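Local coordinates for protein HI_1472 (Haemophilus influenzae, PDB 3PSH) that binds molybdate and tungstate in the periplasm, but not sulfate or phosphate, and serves the MolBCA ABC transporter in low-affinity molybdate import, at residues A[78-83]-A[100-105]; A[12-17]-A[85-90]; A[154-159]-A[318-323]; A[130-135]-A[205-210]. All coordinates share one frame; numbering follows the deposited sequence.

Interaction 1 of 4, residues A[78-83]-A[100-105]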
loop_
_atom_site.group_PDB
_atom_site.type_symbol
_atom_site.label_atom_id
_atom_site.label_comp_id
_atom_site.label_asym_id
_atom_site.label_seq_id
_atom_site.Cartn_x
_atom_site.Cartn_y
_atom_site.Cartn_z
ATOM N N GLU A 78 -0.458 24.693 14.194
ATOM C CA GLU A 78 0.699 25.611 14.479
ATOM C C GLU A 78 2.048 25.098 14.009
ATOM O O GLU A 78 2.851 25.931 13.574
ATOM C CB GLU A 78 0.836 26.040 15.955
ATOM C CG GLU A 78 -0.462 26.573 16.568
ATOM C CD GLU A 78 -0.601 28.047 16.370
ATOM O OE1 GLU A 78 0.264 28.643 15.699
ATOM O OE2 GLU A 78 -1.660 28.644 16.761
ATOM N N SER A 79 2.358 23.786 14.066
ATOM C CA SER A 79 3.569 23.282 13.526
ATOM C C SER A 79 3.509 23.349 11.983
ATOM O O SER A 79 4.547 23.638 11.349
ATOM C CB SER A 79 3.807 21.792 13.916
ATOM O OG SER A 79 4.266 21.763 15.280
ATOM N N LEU A 80 2.340 23.060 11.429
ATOM C CA LEU A 80 2.198 22.970 9.959
ATOM C C LEU A 80 2.449 24.373 9.321
ATOM O O LEU A 80 3.260 24.513 8.362
ATOM C CB LEU A 80 0.789 22.504 9.643
ATOM C CG LEU A 80 0.428 22.408 8.161
ATOM C CD1 LEU A 80 1.339 21.361 7.433
ATOM C CD2 LEU A 80 -1.015 22.057 7.931
ATOM N N LEU A 81 1.811 25.415 9.882
ATOM C CA LEU A 81 2.071 26.766 9.350
ATOM C C LEU A 81 3.544 27.225 9.354
ATOM O O LEU A 81 3.925 27.991 8.462
ATOM C CB LEU A 81 1.194 27.860 10.009
ATOM C CG LEU A 81 -0.281 27.691 9.698
ATOM C CD1 LEU A 81 -1.112 28.619 10.579
ATOM C CD2 LEU A 81 -0.575 28.039 8.184
ATOM N N ALA A 82 4.354 26.812 10.306
ATOM C CA ALA A 82 5.732 27.266 10.328
ATOM C C ALA A 82 6.500 26.716 9.067
ATOM O O ALA A 82 7.558 27.261 8.668
ATOM C CB ALA A 82 6.405 26.820 11.616
ATOM N N LEU A 83 6.048 25.554 8.540
ATOM C CA LEU A 83 6.659 24.961 7.347
ATOM C C LEU A 83 6.335 25.733 6.063
ATOM O O LEU A 83 6.903 25.427 4.962
ATOM C CB LEU A 83 6.270 23.485 7.116
ATOM C CG LEU A 83 6.593 22.679 8.341
ATOM C CD1 LEU A 83 5.934 21.253 7.980
ATOM C CD2 LEU A 83 8.109 22.614 8.470
ATOM N N LYS A 100 -10.893 20.294 7.581
ATOM C CA LYS A 100 -11.409 21.643 7.891
ATOM C C LYS A 100 -10.334 22.467 8.613
ATOM O O LYS A 100 -10.191 23.631 8.266
ATOM C CB LYS A 100 -12.709 21.604 8.710
ATOM C CG LYS A 100 -13.333 23.031 8.960
ATOM C CD LYS A 100 -14.710 22.830 9.574
ATOM C CE LYS A 100 -15.417 24.150 9.993
ATOM N NZ LYS A 100 -14.570 24.976 10.936
ATOM N N GLN A 101 -9.627 21.891 9.604
ATOM C CA GLN A 101 -8.451 22.633 10.253
ATOM C C GLN A 101 -7.502 23.209 9.178
ATOM O O GLN A 101 -7.099 24.337 9.257
ATOM C CB GLN A 101 -7.689 21.819 11.286
ATOM C CG GLN A 101 -8.500 21.584 12.527
ATOM C CD GLN A 101 -7.617 21.143 13.628
ATOM O OE1 GLN A 101 -6.819 21.953 14.096
ATOM N NE2 GLN A 101 -7.691 19.824 14.029
ATOM N N ILE A 102 -7.139 22.398 8.208
ATOM C CA ILE A 102 -6.165 22.820 7.192
ATOM C C ILE A 102 -6.805 23.821 6.181
ATOM O O ILE A 102 -6.198 24.854 5.946
ATOM C CB ILE A 102 -5.606 21.550 6.465
ATOM C CG1 ILE A 102 -4.913 20.568 7.490
ATOM C CG2 ILE A 102 -4.720 21.990 5.376
ATOM C CD1 ILE A 102 -4.672 19.221 6.827
ATOM N N SER A 103 -8.066 23.591 5.761
ATOM C CA SER A 103 -8.743 24.505 4.843
ATOM C C SER A 103 -8.982 25.873 5.525
ATOM O O SER A 103 -8.988 26.864 4.851
ATOM C CB SER A 103 -10.065 23.927 4.493
ATOM O OG SER A 103 -9.794 22.717 3.790
ATOM N N ASP A 104 -9.217 25.864 6.814
ATOM C CA ASP A 104 -9.455 27.108 7.578
ATOM C C ASP A 104 -8.198 27.993 7.631
ATOM O O ASP A 104 -8.327 29.190 7.907
ATOM C CB ASP A 104 -9.961 26.868 9.017
ATOM C CG ASP A 104 -11.407 26.500 9.081
ATOM O OD1 ASP A 104 -12.164 26.578 8.103
ATOM O OD2 ASP A 104 -11.818 25.985 10.155
ATOM N N VAL A 105 -7.006 27.474 7.392
ATOM C CA VAL A 105 -5.799 28.310 7.364
ATOM C C VAL A 105 -5.348 28.431 5.890
ATOM O O VAL A 105 -4.216 28.849 5.660
ATOM C CB VAL A 105 -4.686 27.933 8.399
ATOM C CG1 VAL A 105 -5.269 28.145 9.805
ATOM C CG2 VAL A 105 -4.245 26.476 8.180
#

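Interaction 2 of 4, residues A[12-17]-A[85-90]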
loop_
_atom_site.group_PDB
_atom_site.type_symbol
_atom_site.label_atom_id
_atom_site.label_comp_id
_atom_site.label_asym_id
_atom_site.label_seq_id
_atom_site.Cartn_x
_atom_site.Cartn_y
_atom_site.Cartn_z
ATOM N N VAL A 12 -9.853 21.194 -6.190
ATOM C CA VAL A 12 -8.832 21.856 -5.376
ATOM C C VAL A 12 -7.961 22.746 -6.266
ATOM O O VAL A 12 -7.348 22.334 -7.295
ATOM C CB VAL A 12 -7.844 20.839 -4.648
ATOM C CG1 VAL A 12 -6.875 21.530 -3.696
ATOM C CG2 VAL A 12 -8.609 19.805 -3.903
ATOM N N THR A 13 -7.857 23.961 -5.779
ATOM C CA THR A 13 -6.941 24.923 -6.489
ATOM C C THR A 13 -5.591 24.945 -5.862
ATOM O O THR A 13 -5.491 25.114 -4.612
ATOM C CB THR A 13 -7.548 26.362 -6.501
ATOM O OG1 THR A 13 -8.850 26.301 -7.101
ATOM C CG2 THR A 13 -6.703 27.257 -7.351
ATOM N N ILE A 14 -4.565 24.727 -6.675
ATOM C CA ILE A 14 -3.183 24.663 -6.092
ATOM C C ILE A 14 -2.282 25.598 -6.875
ATOM O O ILE A 14 -2.596 25.919 -8.026
ATOM C CB ILE A 14 -2.601 23.239 -6.119
ATOM C CG1 ILE A 14 -2.547 22.723 -7.585
ATOM C CG2 ILE A 14 -3.552 22.274 -5.277
ATOM C CD1 ILE A 14 -1.908 21.299 -7.681
ATOM N N PRO A 15 -1.138 25.944 -6.311
ATOM C CA PRO A 15 -0.175 26.737 -7.078
ATOM C C PRO A 15 0.308 26.009 -8.342
ATOM O O PRO A 15 0.238 24.772 -8.478
ATOM C CB PRO A 15 1.009 26.835 -6.118
ATOM C CG PRO A 15 0.414 26.749 -4.775
ATOM C CD PRO A 15 -0.670 25.714 -4.929
ATOM N N ASP A 16 0.817 26.799 -9.284
ATOM C CA ASP A 16 1.355 26.204 -10.469
ATOM C C ASP A 16 2.593 25.307 -10.236
ATOM O O ASP A 16 2.812 24.322 -11.037
ATOM C CB ASP A 16 1.793 27.358 -11.403
ATOM C CG ASP A 16 0.670 28.031 -12.046
ATOM O OD1 ASP A 16 -0.480 27.607 -12.045
ATOM O OD2 ASP A 16 0.990 29.014 -12.758
ATOM N N HIS A 17 3.345 25.586 -9.196
ATOM C CA HIS A 17 4.491 24.737 -8.829
ATOM C C HIS A 17 4.351 24.453 -7.376
ATOM O O HIS A 17 3.956 25.314 -6.587
ATOM C CB HIS A 17 5.823 25.380 -9.142
ATOM C CG HIS A 17 5.874 25.886 -10.540
ATOM N ND1 HIS A 17 5.854 25.039 -11.630
ATOM C CD2 HIS A 17 5.899 27.162 -11.024
ATOM C CE1 HIS A 17 5.932 25.769 -12.744
ATOM N NE2 HIS A 17 5.946 27.058 -12.402
ATOM N N PRO A 85 3.718 25.466 4.112
ATOM C CA PRO A 85 3.400 24.499 3.004
ATOM C C PRO A 85 2.615 25.118 1.880
ATOM O O PRO A 85 1.891 26.144 2.081
ATOM C CB PRO A 85 2.561 23.452 3.676
ATOM C CG PRO A 85 2.101 24.063 4.970
ATOM C CD PRO A 85 2.891 25.265 5.302
ATOM N N ASP A 86 2.767 24.558 0.695
ATOM C CA ASP A 86 1.898 24.991 -0.414
ATOM C C ASP A 86 0.773 23.991 -0.768
ATOM O O ASP A 86 -0.165 24.323 -1.508
ATOM C CB ASP A 86 2.733 25.412 -1.639
ATOM C CG ASP A 86 3.837 24.415 -2.045
ATOM O OD1 ASP A 86 3.882 23.258 -1.526
ATOM O OD2 ASP A 86 4.760 24.760 -2.873
ATOM N N VAL A 87 0.868 22.770 -0.195
ATOM C CA VAL A 87 -0.226 21.769 -0.313
ATOM C C VAL A 87 -0.022 20.734 0.781
ATOM O O VAL A 87 1.124 20.532 1.139
ATOM C CB VAL A 87 -0.160 21.064 -1.749
ATOM C CG1 VAL A 87 1.183 20.282 -1.951
ATOM C CG2 VAL A 87 -1.466 20.248 -2.066
ATOM N N VAL A 88 -1.093 20.070 1.231
ATOM C CA VAL A 88 -1.079 18.908 2.171
ATOM C C VAL A 88 -1.829 17.815 1.455
ATOM O O VAL A 88 -3.008 18.022 1.049
ATOM C CB VAL A 88 -1.790 19.234 3.482
ATOM C CG1 VAL A 88 -1.766 18.074 4.503
ATOM C CG2 VAL A 88 -1.004 20.466 4.162
ATOM N N PHE A 89 -1.167 16.671 1.358
ATOM C CA PHE A 89 -1.847 15.439 0.938
ATOM C C PHE A 89 -2.317 14.754 2.181
ATOM O O PHE A 89 -1.570 14.652 3.111
ATOM C CB PHE A 89 -0.871 14.471 0.256
ATOM C CG PHE A 89 -0.446 14.929 -1.116
ATOM C CD1 PHE A 89 -1.126 14.448 -2.285
ATOM C CD2 PHE A 89 0.640 15.788 -1.244
ATOM C CE1 PHE A 89 -0.689 14.913 -3.599
ATOM C CE2 PHE A 89 1.077 16.205 -2.538
ATOM C CZ PHE A 89 0.417 15.702 -3.681
ATOM N N VAL A 90 -3.589 14.355 2.152
ATOM C CA VAL A 90 -4.144 13.591 3.292
ATOM C C VAL A 90 -4.664 12.261 2.756
ATOM O O VAL A 90 -5.002 12.157 1.556
ATOM C CB VAL A 90 -5.280 14.382 4.048
ATOM C CG1 VAL A 90 -4.638 15.716 4.585
ATOM C CG2 VAL A 90 -6.579 14.608 3.203
HETATM O O HOH W 1 4.310 26.852 -4.414
#

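Interaction 3 of 4, residues A[154-159]-A[318-323]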
loop_
_atom_site.group_PDB
_atom_site.type_symbol
_atom_site.label_atom_id
_atom_site.label_comp_id
_atom_site.label_asym_id
_atom_site.label_seq_id
_atom_site.Cartn_x
_atom_site.Cartn_y
_atom_site.Cartn_z
ATOM N N LYS A 154 4.993 14.268 -14.564
ATOM C CA LYS A 154 4.040 13.494 -15.414
ATOM C C LYS A 154 4.679 12.289 -16.080
ATOM O O LYS A 154 4.143 11.186 -16.037
ATOM C CB LYS A 154 3.407 14.381 -16.518
ATOM C CG LYS A 154 2.291 13.637 -17.215
ATOM C CD LYS A 154 2.001 14.349 -18.522
ATOM C CE LYS A 154 0.694 13.931 -19.115
ATOM N NZ LYS A 154 0.953 12.600 -19.671
ATOM N N GLN A 155 5.817 12.492 -16.727
ATOM C CA GLN A 155 6.447 11.385 -17.475
ATOM C C GLN A 155 6.847 10.237 -16.525
ATOM O O GLN A 155 6.528 9.082 -16.831
ATOM C CB GLN A 155 7.637 11.951 -18.245
ATOM C CG GLN A 155 8.543 10.928 -18.943
ATOM C CD GLN A 155 9.816 11.590 -19.530
ATOM O OE1 GLN A 155 9.763 12.736 -19.986
ATOM N NE2 GLN A 155 10.953 10.866 -19.525
ATOM N N GLN A 156 7.461 10.554 -15.350
ATOM C CA GLN A 156 7.847 9.470 -14.465
ATOM C C GLN A 156 6.576 8.770 -13.912
ATOM O O GLN A 156 6.518 7.532 -13.727
ATOM C CB GLN A 156 8.816 9.890 -13.364
ATOM C CG GLN A 156 9.377 8.630 -12.604
ATOM C CD GLN A 156 10.817 8.721 -12.161
ATOM O OE1 GLN A 156 11.203 8.318 -11.019
ATOM N NE2 GLN A 156 11.673 9.188 -13.073
ATOM N N GLY A 157 5.504 9.542 -13.678
ATOM C CA GLY A 157 4.208 9.013 -13.265
ATOM C C GLY A 157 3.689 7.988 -14.289
ATOM O O GLY A 157 3.264 6.893 -13.956
ATOM N N ASP A 158 3.772 8.348 -15.552
ATOM C CA ASP A 158 3.281 7.470 -16.597
ATOM C C ASP A 158 4.118 6.197 -16.651
ATOM O O ASP A 158 3.542 5.153 -16.870
ATOM C CB ASP A 158 3.241 8.165 -17.943
ATOM C CG ASP A 158 2.175 9.260 -17.991
ATOM O OD1 ASP A 158 1.215 9.207 -17.238
ATOM O OD2 ASP A 158 2.292 10.184 -18.863
ATOM N N GLU A 159 5.443 6.302 -16.440
ATOM C CA GLU A 159 6.312 5.150 -16.458
ATOM C C GLU A 159 6.030 4.238 -15.247
ATOM O O GLU A 159 6.160 2.968 -15.311
ATOM C CB GLU A 159 7.773 5.650 -16.353
ATOM C CG GLU A 159 8.140 6.403 -17.638
ATOM C CD GLU A 159 9.390 7.249 -17.557
ATOM O OE1 GLU A 159 9.912 7.502 -16.412
ATOM O OE2 GLU A 159 9.770 7.732 -18.670
ATOM N N PHE A 318 13.071 3.454 -9.920
ATOM C CA PHE A 318 12.107 4.229 -9.110
ATOM C C PHE A 318 12.661 4.579 -7.760
ATOM O O PHE A 318 12.192 5.579 -7.158
ATOM C CB PHE A 318 10.776 3.406 -9.027
ATOM C CG PHE A 318 10.104 3.326 -10.411
ATOM C CD1 PHE A 318 9.710 4.487 -11.055
ATOM C CD2 PHE A 318 9.965 2.111 -11.101
ATOM C CE1 PHE A 318 9.175 4.467 -12.336
ATOM C CE2 PHE A 318 9.407 2.067 -12.384
ATOM C CZ PHE A 318 8.967 3.233 -13.019
ATOM N N TYR A 319 13.572 3.751 -7.219
ATOM C CA TYR A 319 14.175 4.131 -5.933
ATOM C C TYR A 319 15.597 4.611 -6.051
ATOM O O TYR A 319 16.159 4.971 -5.053
ATOM C CB TYR A 319 14.127 2.968 -4.918
ATOM C CG TYR A 319 12.726 2.593 -4.438
ATOM C CD1 TYR A 319 11.970 3.493 -3.639
ATOM C CD2 TYR A 319 12.166 1.327 -4.767
ATOM C CE1 TYR A 319 10.690 3.146 -3.135
ATOM C CE2 TYR A 319 10.892 0.948 -4.201
ATOM C CZ TYR A 319 10.152 1.877 -3.475
ATOM O OH TYR A 319 8.970 1.507 -2.913
ATOM N N ARG A 320 16.151 4.603 -7.261
ATOM C CA ARG A 320 17.519 5.111 -7.596
ATOM C C ARG A 320 18.609 4.391 -6.729
ATOM O O ARG A 320 19.713 4.941 -6.360
ATOM C CB ARG A 320 17.535 6.666 -7.421
ATOM C CG ARG A 320 16.473 7.385 -8.162
ATOM C CD ARG A 320 16.321 8.849 -7.620
ATOM N NE ARG A 320 15.609 8.757 -6.323
ATOM C CZ ARG A 320 14.271 8.576 -6.152
ATOM N NH1 ARG A 320 13.450 8.318 -7.151
ATOM N NH2 ARG A 320 13.804 8.524 -4.917
ATOM N N THR A 321 18.303 3.149 -6.380
ATOM C CA THR A 321 19.242 2.314 -5.643
ATOM C C THR A 321 18.951 0.823 -5.919
ATOM O O THR A 321 17.976 0.514 -6.604
ATOM C CB THR A 321 19.251 2.601 -4.115
ATOM O OG1 THR A 321 20.426 1.964 -3.581
ATOM C CG2 THR A 321 18.007 2.133 -3.394
ATOM N N SER A 322 19.844 -0.048 -5.499
ATOM C CA SER A 322 19.521 -1.492 -5.523
ATOM C C SER A 322 18.577 -1.950 -4.406
ATOM O O SER A 322 18.425 -1.270 -3.366
ATOM C CB SER A 322 20.809 -2.329 -5.508
ATOM O OG SER A 322 21.435 -2.114 -4.279
ATOM N N TYR A 323 17.948 -3.123 -4.616
ATOM C CA TYR A 323 17.257 -3.827 -3.520
ATOM C C TYR A 323 18.227 -4.540 -2.591
ATOM O O TYR A 323 19.232 -5.179 -3.026
ATOM C CB TYR A 323 16.187 -4.807 -4.102
ATOM C CG TYR A 323 15.610 -5.771 -3.096
ATOM C CD1 TYR A 323 14.611 -5.372 -2.088
ATOM C CD2 TYR A 323 15.954 -7.106 -3.165
ATOM C CE1 TYR A 323 14.056 -6.322 -1.188
ATOM C CE2 TYR A 323 15.396 -8.053 -2.241
ATOM C CZ TYR A 323 14.430 -7.709 -1.336
ATOM O OH TYR A 323 13.969 -8.635 -0.406
#

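Interaction 4 of 4, residues A[130-135]-A[205-210]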
loop_
_atom_site.group_PDB
_atom_site.type_symbol
_atom_site.label_atom_id
_atom_site.label_comp_id
_atom_site.label_asym_id
_atom_site.label_seq_id
_atom_site.Cartn_x
_atom_site.Cartn_y
_atom_site.Cartn_z
ATOM N N THR A 130 -18.255 -3.000 -5.109
ATOM C CA THR A 130 -18.865 -4.012 -5.927
ATOM C C THR A 130 -17.881 -4.582 -6.978
ATOM O O THR A 130 -18.132 -5.681 -7.518
ATOM C CB THR A 130 -20.157 -3.522 -6.652
ATOM O OG1 THR A 130 -19.811 -2.465 -7.519
ATOM C CG2 THR A 130 -21.251 -3.097 -5.655
ATOM N N ASP A 131 -16.718 -3.874 -7.235
ATOM C CA ASP A 131 -15.725 -4.350 -8.138
ATOM C C ASP A 131 -14.387 -3.830 -7.659
ATOM O O ASP A 131 -13.787 -2.905 -8.318
ATOM C CB ASP A 131 -15.956 -3.768 -9.514
ATOM C CG ASP A 131 -15.059 -4.431 -10.671
ATOM O OD1 ASP A 131 -14.044 -5.127 -10.339
ATOM O OD2 ASP A 131 -15.357 -4.360 -11.858
ATOM N N GLU A 132 -13.908 -4.442 -6.575
ATOM C CA GLU A 132 -12.655 -3.973 -5.918
ATOM C C GLU A 132 -11.412 -4.076 -6.822
ATOM O O GLU A 132 -10.544 -3.180 -6.837
ATOM C CB GLU A 132 -12.535 -4.659 -4.558
ATOM C CG GLU A 132 -12.245 -6.224 -4.700
ATOM C CD GLU A 132 -11.768 -6.896 -3.422
ATOM O OE1 GLU A 132 -11.864 -6.313 -2.331
ATOM O OE2 GLU A 132 -11.226 -8.060 -3.619
ATOM N N ASP A 133 -11.402 -5.098 -7.699
ATOM C CA ASP A 133 -10.317 -5.178 -8.625
ATOM C C ASP A 133 -10.201 -3.930 -9.572
ATOM O O ASP A 133 -9.110 -3.316 -9.704
ATOM C CB ASP A 133 -10.367 -6.558 -9.380
ATOM C CG ASP A 133 -9.063 -6.866 -10.169
ATOM O OD1 ASP A 133 -7.888 -6.661 -9.639
ATOM O OD2 ASP A 133 -9.137 -7.355 -11.299
ATOM N N LYS A 134 -11.351 -3.540 -10.119
ATOM C CA LYS A 134 -11.401 -2.405 -11.010
ATOM C C LYS A 134 -11.100 -1.074 -10.185
ATOM O O LYS A 134 -10.353 -0.219 -10.628
ATOM C CB LYS A 134 -12.814 -2.299 -11.691
ATOM C CG LYS A 134 -12.842 -1.076 -12.681
ATOM C CD LYS A 134 -14.244 -1.195 -13.456
ATOM C CE LYS A 134 -14.649 0.026 -14.230
ATOM N NZ LYS A 134 -13.528 0.362 -15.091
ATOM N N ALA A 135 -11.687 -0.983 -9.043
ATOM C CA ALA A 135 -11.616 0.211 -8.242
ATOM C C ALA A 135 -10.169 0.425 -7.872
ATOM O O ALA A 135 -9.698 1.572 -7.902
ATOM C CB ALA A 135 -12.493 0.045 -6.974
ATOM N N MET A 205 -4.121 -8.987 -4.078
ATOM C CA MET A 205 -2.740 -9.513 -4.333
ATOM C C MET A 205 -2.745 -11.033 -4.262
ATOM O O MET A 205 -2.183 -11.666 -5.144
ATOM C CB MET A 205 -1.717 -8.990 -3.324
ATOM C CG MET A 205 -0.273 -9.508 -3.578
ATOM S SD MET A 205 0.801 -8.738 -2.234
ATOM C CE MET A 205 0.359 -9.713 -0.819
ATOM N N MET A 206 -3.500 -11.543 -3.294
ATOM C CA MET A 206 -3.623 -13.005 -3.140
ATOM C C MET A 206 -4.343 -13.567 -4.385
ATOM O O MET A 206 -3.808 -14.499 -5.061
ATOM C CB MET A 206 -4.404 -13.295 -1.893
ATOM C CG MET A 206 -3.551 -12.895 -0.669
ATOM S SD MET A 206 -4.458 -13.328 0.792
ATOM C CE MET A 206 -3.383 -12.810 2.201
ATOM N N GLU A 207 -5.401 -12.930 -4.858
ATOM C CA GLU A 207 -6.128 -13.527 -6.033
ATOM C C GLU A 207 -5.276 -13.592 -7.277
ATOM O O GLU A 207 -5.278 -14.598 -8.051
ATOM C CB GLU A 207 -7.364 -12.674 -6.340
ATOM C CG GLU A 207 -8.456 -12.928 -5.343
ATOM C CD GLU A 207 -9.650 -11.918 -5.521
ATOM O OE1 GLU A 207 -9.604 -11.168 -6.541
ATOM O OE2 GLU A 207 -10.570 -11.990 -4.717
ATOM N N HIS A 208 -4.509 -12.536 -7.535
ATOM C CA HIS A 208 -3.704 -12.457 -8.752
ATOM C C HIS A 208 -2.539 -13.470 -8.753
ATOM O O HIS A 208 -2.010 -13.802 -9.780
ATOM C CB HIS A 208 -3.177 -11.048 -8.940
ATOM C CG HIS A 208 -4.234 -10.099 -9.427
ATOM N ND1 HIS A 208 -4.541 -9.917 -10.772
ATOM C CD2 HIS A 208 -5.032 -9.242 -8.729
ATOM C CE1 HIS A 208 -5.515 -9.005 -10.877
ATOM N NE2 HIS A 208 -5.846 -8.607 -9.655
ATOM N N ALA A 209 -2.160 -13.919 -7.561
ATOM C CA ALA A 209 -1.086 -14.907 -7.489
ATOM C C ALA A 209 -1.641 -16.305 -7.164
ATOM O O ALA A 209 -0.964 -17.166 -6.611
ATOM C CB ALA A 209 -0.019 -14.448 -6.425
ATOM N N GLY A 210 -2.934 -16.528 -7.452
ATOM C CA GLY A 210 -3.455 -17.942 -7.318
ATOM C C GLY A 210 -3.783 -18.379 -5.908
ATOM O O GLY A 210 -3.757 -19.614 -5.591
HETATM O O HOH W 2 -12.206 -9.925 -5.164
#

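Interaction 1 of 4, residues A[78-83]-A[100-105]
The shortest polar bond here, 2.8 Å from Asp104 N to Lys100 O, lies where helix 96-103 gives way to the loop; Ile102 of that helix and Val105 just beyond it meet Leu80 and Leu81 of the 77-82 region. A side-chain bond links the same two residues: Lys100 NZ donates to Asp104 OD2 at 3.0 Å, and OD2 accepts with its syn lone pair. This salt bridge runs along the outside of the 100-105 segment, and the contact itself is made by methyl and methylene groups. Leu80 CD2 comes to 4.2 Å from Ile102 CG1, the two side chains lying roughly at right angles. Further out, Leu81 CD2 rests 4.0 Å from Val105 CG2. Leu81 CG is turned anti to its carbonyl carbon (chi1 -66°), and from a backbone bond that does not point directly at Val105 the branch still brings a methyl onto it. The fold around them is the alpha-beta-alpha layering of a Rossmann-like lobe. Helices 77-82 and 96-103 flank strand 87-91 in sequence, and Leu80 and Ile102 both touch Val88 on that strand. Ile77, one turn earlier, extends the apolar seam toward Ile102 and Val105. With a buried pair at the sheet and a more exposed pair outside it, the segments are joined by dispersion and the exclusion of water, with the charges kept to the solvent side.

Interaction 2 of 4, residues A[12-17]-A[85-90]
Segments 12-17 and 85-90 run in roughly opposite senses past each other, with the CA atoms of Ile14 and Val87 7.1 Å apart, too far for paired strands, so side chains and a bridging water make the contact. Ile14 CG2 and Val87 CG2 meet methyl to methyl at 4.3 Å, and both residues are buried. Next along, the Pro15 ring lies against the Asp86 backbone and CB: its CD is 3.7 Å from Asp86 O. Beyond the proline, water 1 bridges the segments, donating to His17 O at 2.7 Å and to Asp86 OD2 at 2.6 Å. The Asp86 carboxylate is folded back between its own N and carbonyl carbon (chi1 48°), which brings both oxygens within reach of the chain entering strand 21-24. OD2 also accepts from Asn19 N and OD1 from Arg20 N, so water 1 is one of three donors that hold the group in place. His17 starts its side chain away from 85-90, and its ND1 hydrogen-bonds Glu152 OE1. Strand 11-14 is paired with strand 2-5 in a two-stranded antiparallel hairpin; strand 87-91 lies between 21-24 and 109-112 in the parallel sheet, and this contact lays the hairpin against it.

Interaction 3 of 4, residues A[154-159]-A[318-323]
This is a ring-against-helix contact, in which Phe318 near the end of helix 307-319 pushes its aromatic tip against the first turns of helix 154-165. Phe318 CZ comes to 3.6 Å from Glu159 O and to 4.3 Å from Glu159 CB, meeting the carbonyl obliquely. A turn back, Gln156 passes alongside the ring in the opposite direction, its CG 4.2 Å from Phe318 CE1, with the amide plane steeply inclined to the aromatic plane at 79°. Because Phe318 CG stands anti to its carbonyl carbon (chi1 -67°), the ring reaches across to helix 154-165 although its first bond does not aim there. The family fold has two Rossmann-like lobes, and here the last helix of the chain returns to the first of them: Phe318 touches Gln34 and Tyr319 touches Val33 and Gln34, both on helix 26-34. Phe318 also touches Leu160 and Ala163 further along helix 154-165. Just past the helix, Arg320 takes up positive phi and turns the chain away, and its guanidinium bonds through NH2 to Val33 O. Glu159 OE1 forms a salt bridge with Lys317 of the same C-terminal helix, a polar link beside the aromatic one. Within helix 154-165 itself, Lys154 NZ is tied to Asp158 OD2 at 2.9 Å.

Interaction 4 of 4, residues A[130-135]-A[205-210]
The His208 imidazole meets Asp133 with its edge: Asp133 OD1 lies in the ring plane and accepts from NE2 at 2.8 Å, with an N-H...O angle of 161°. The carboxylate is twisted 46° from the ring, and the N-H meets OD1 from above the carboxylate plane, 38° out of it. The two side chains come from opposite directions, Asp133 stretching out with CG anti to its backbone N. Beside this bond two carboxylates approach each other through single oxygens, Glu132 OE2 and Glu207 OE2 being 4.1 Å apart. Water 2 sits between them and donates to Glu132 OE2 at 2.6 Å and to Glu207 OE2 at 2.7 Å, which should soften the repulsion of two like charges. The segments join opposite helix ends. Asp131 is the N-cap of helix 132-151, its OD1 accepting from Lys134 N at 3.1 Å, whereas helix 201-208 closes in a Schellman motif with Gly210 as the C-prime residue. Glu132 also lies about 9 Å, side chain to side chain, from the molybdate-binding residue Tyr196, but about 13 Å from the ion itself. With Asp131 at the N-cap, Glu132 and Asp133 in the first turn, and an imidazole in the last turn of another helix, the helix dipoles would favour both partners, and the nearby carboxylates would probably raise the histidine's proton affinity.

Overall arrangement
Interactions 1 and 2 form one neighbourhood: their centres are 12 Å apart, their segments alternate along the chain, and they share strand 87-91, flanked in sequence by helices 77-82 and 96-103. Ile102 CD1 packs 3.9 Å from Val88 CG1 there. Interactions 3 and 4 come later and also alternate, linked through consecutive helices 132-151 and 154-165, with centres 24 Å apart. Interaction 4 lies across the chain's centre from interaction 1, about 37 Å between centres. The first pair thus lies on the sheet of the first lobe, while interaction 3 returns the C-terminal helix to that lobe and interaction 4 ties the long helix to the second, the two lobes holding molybdate between them.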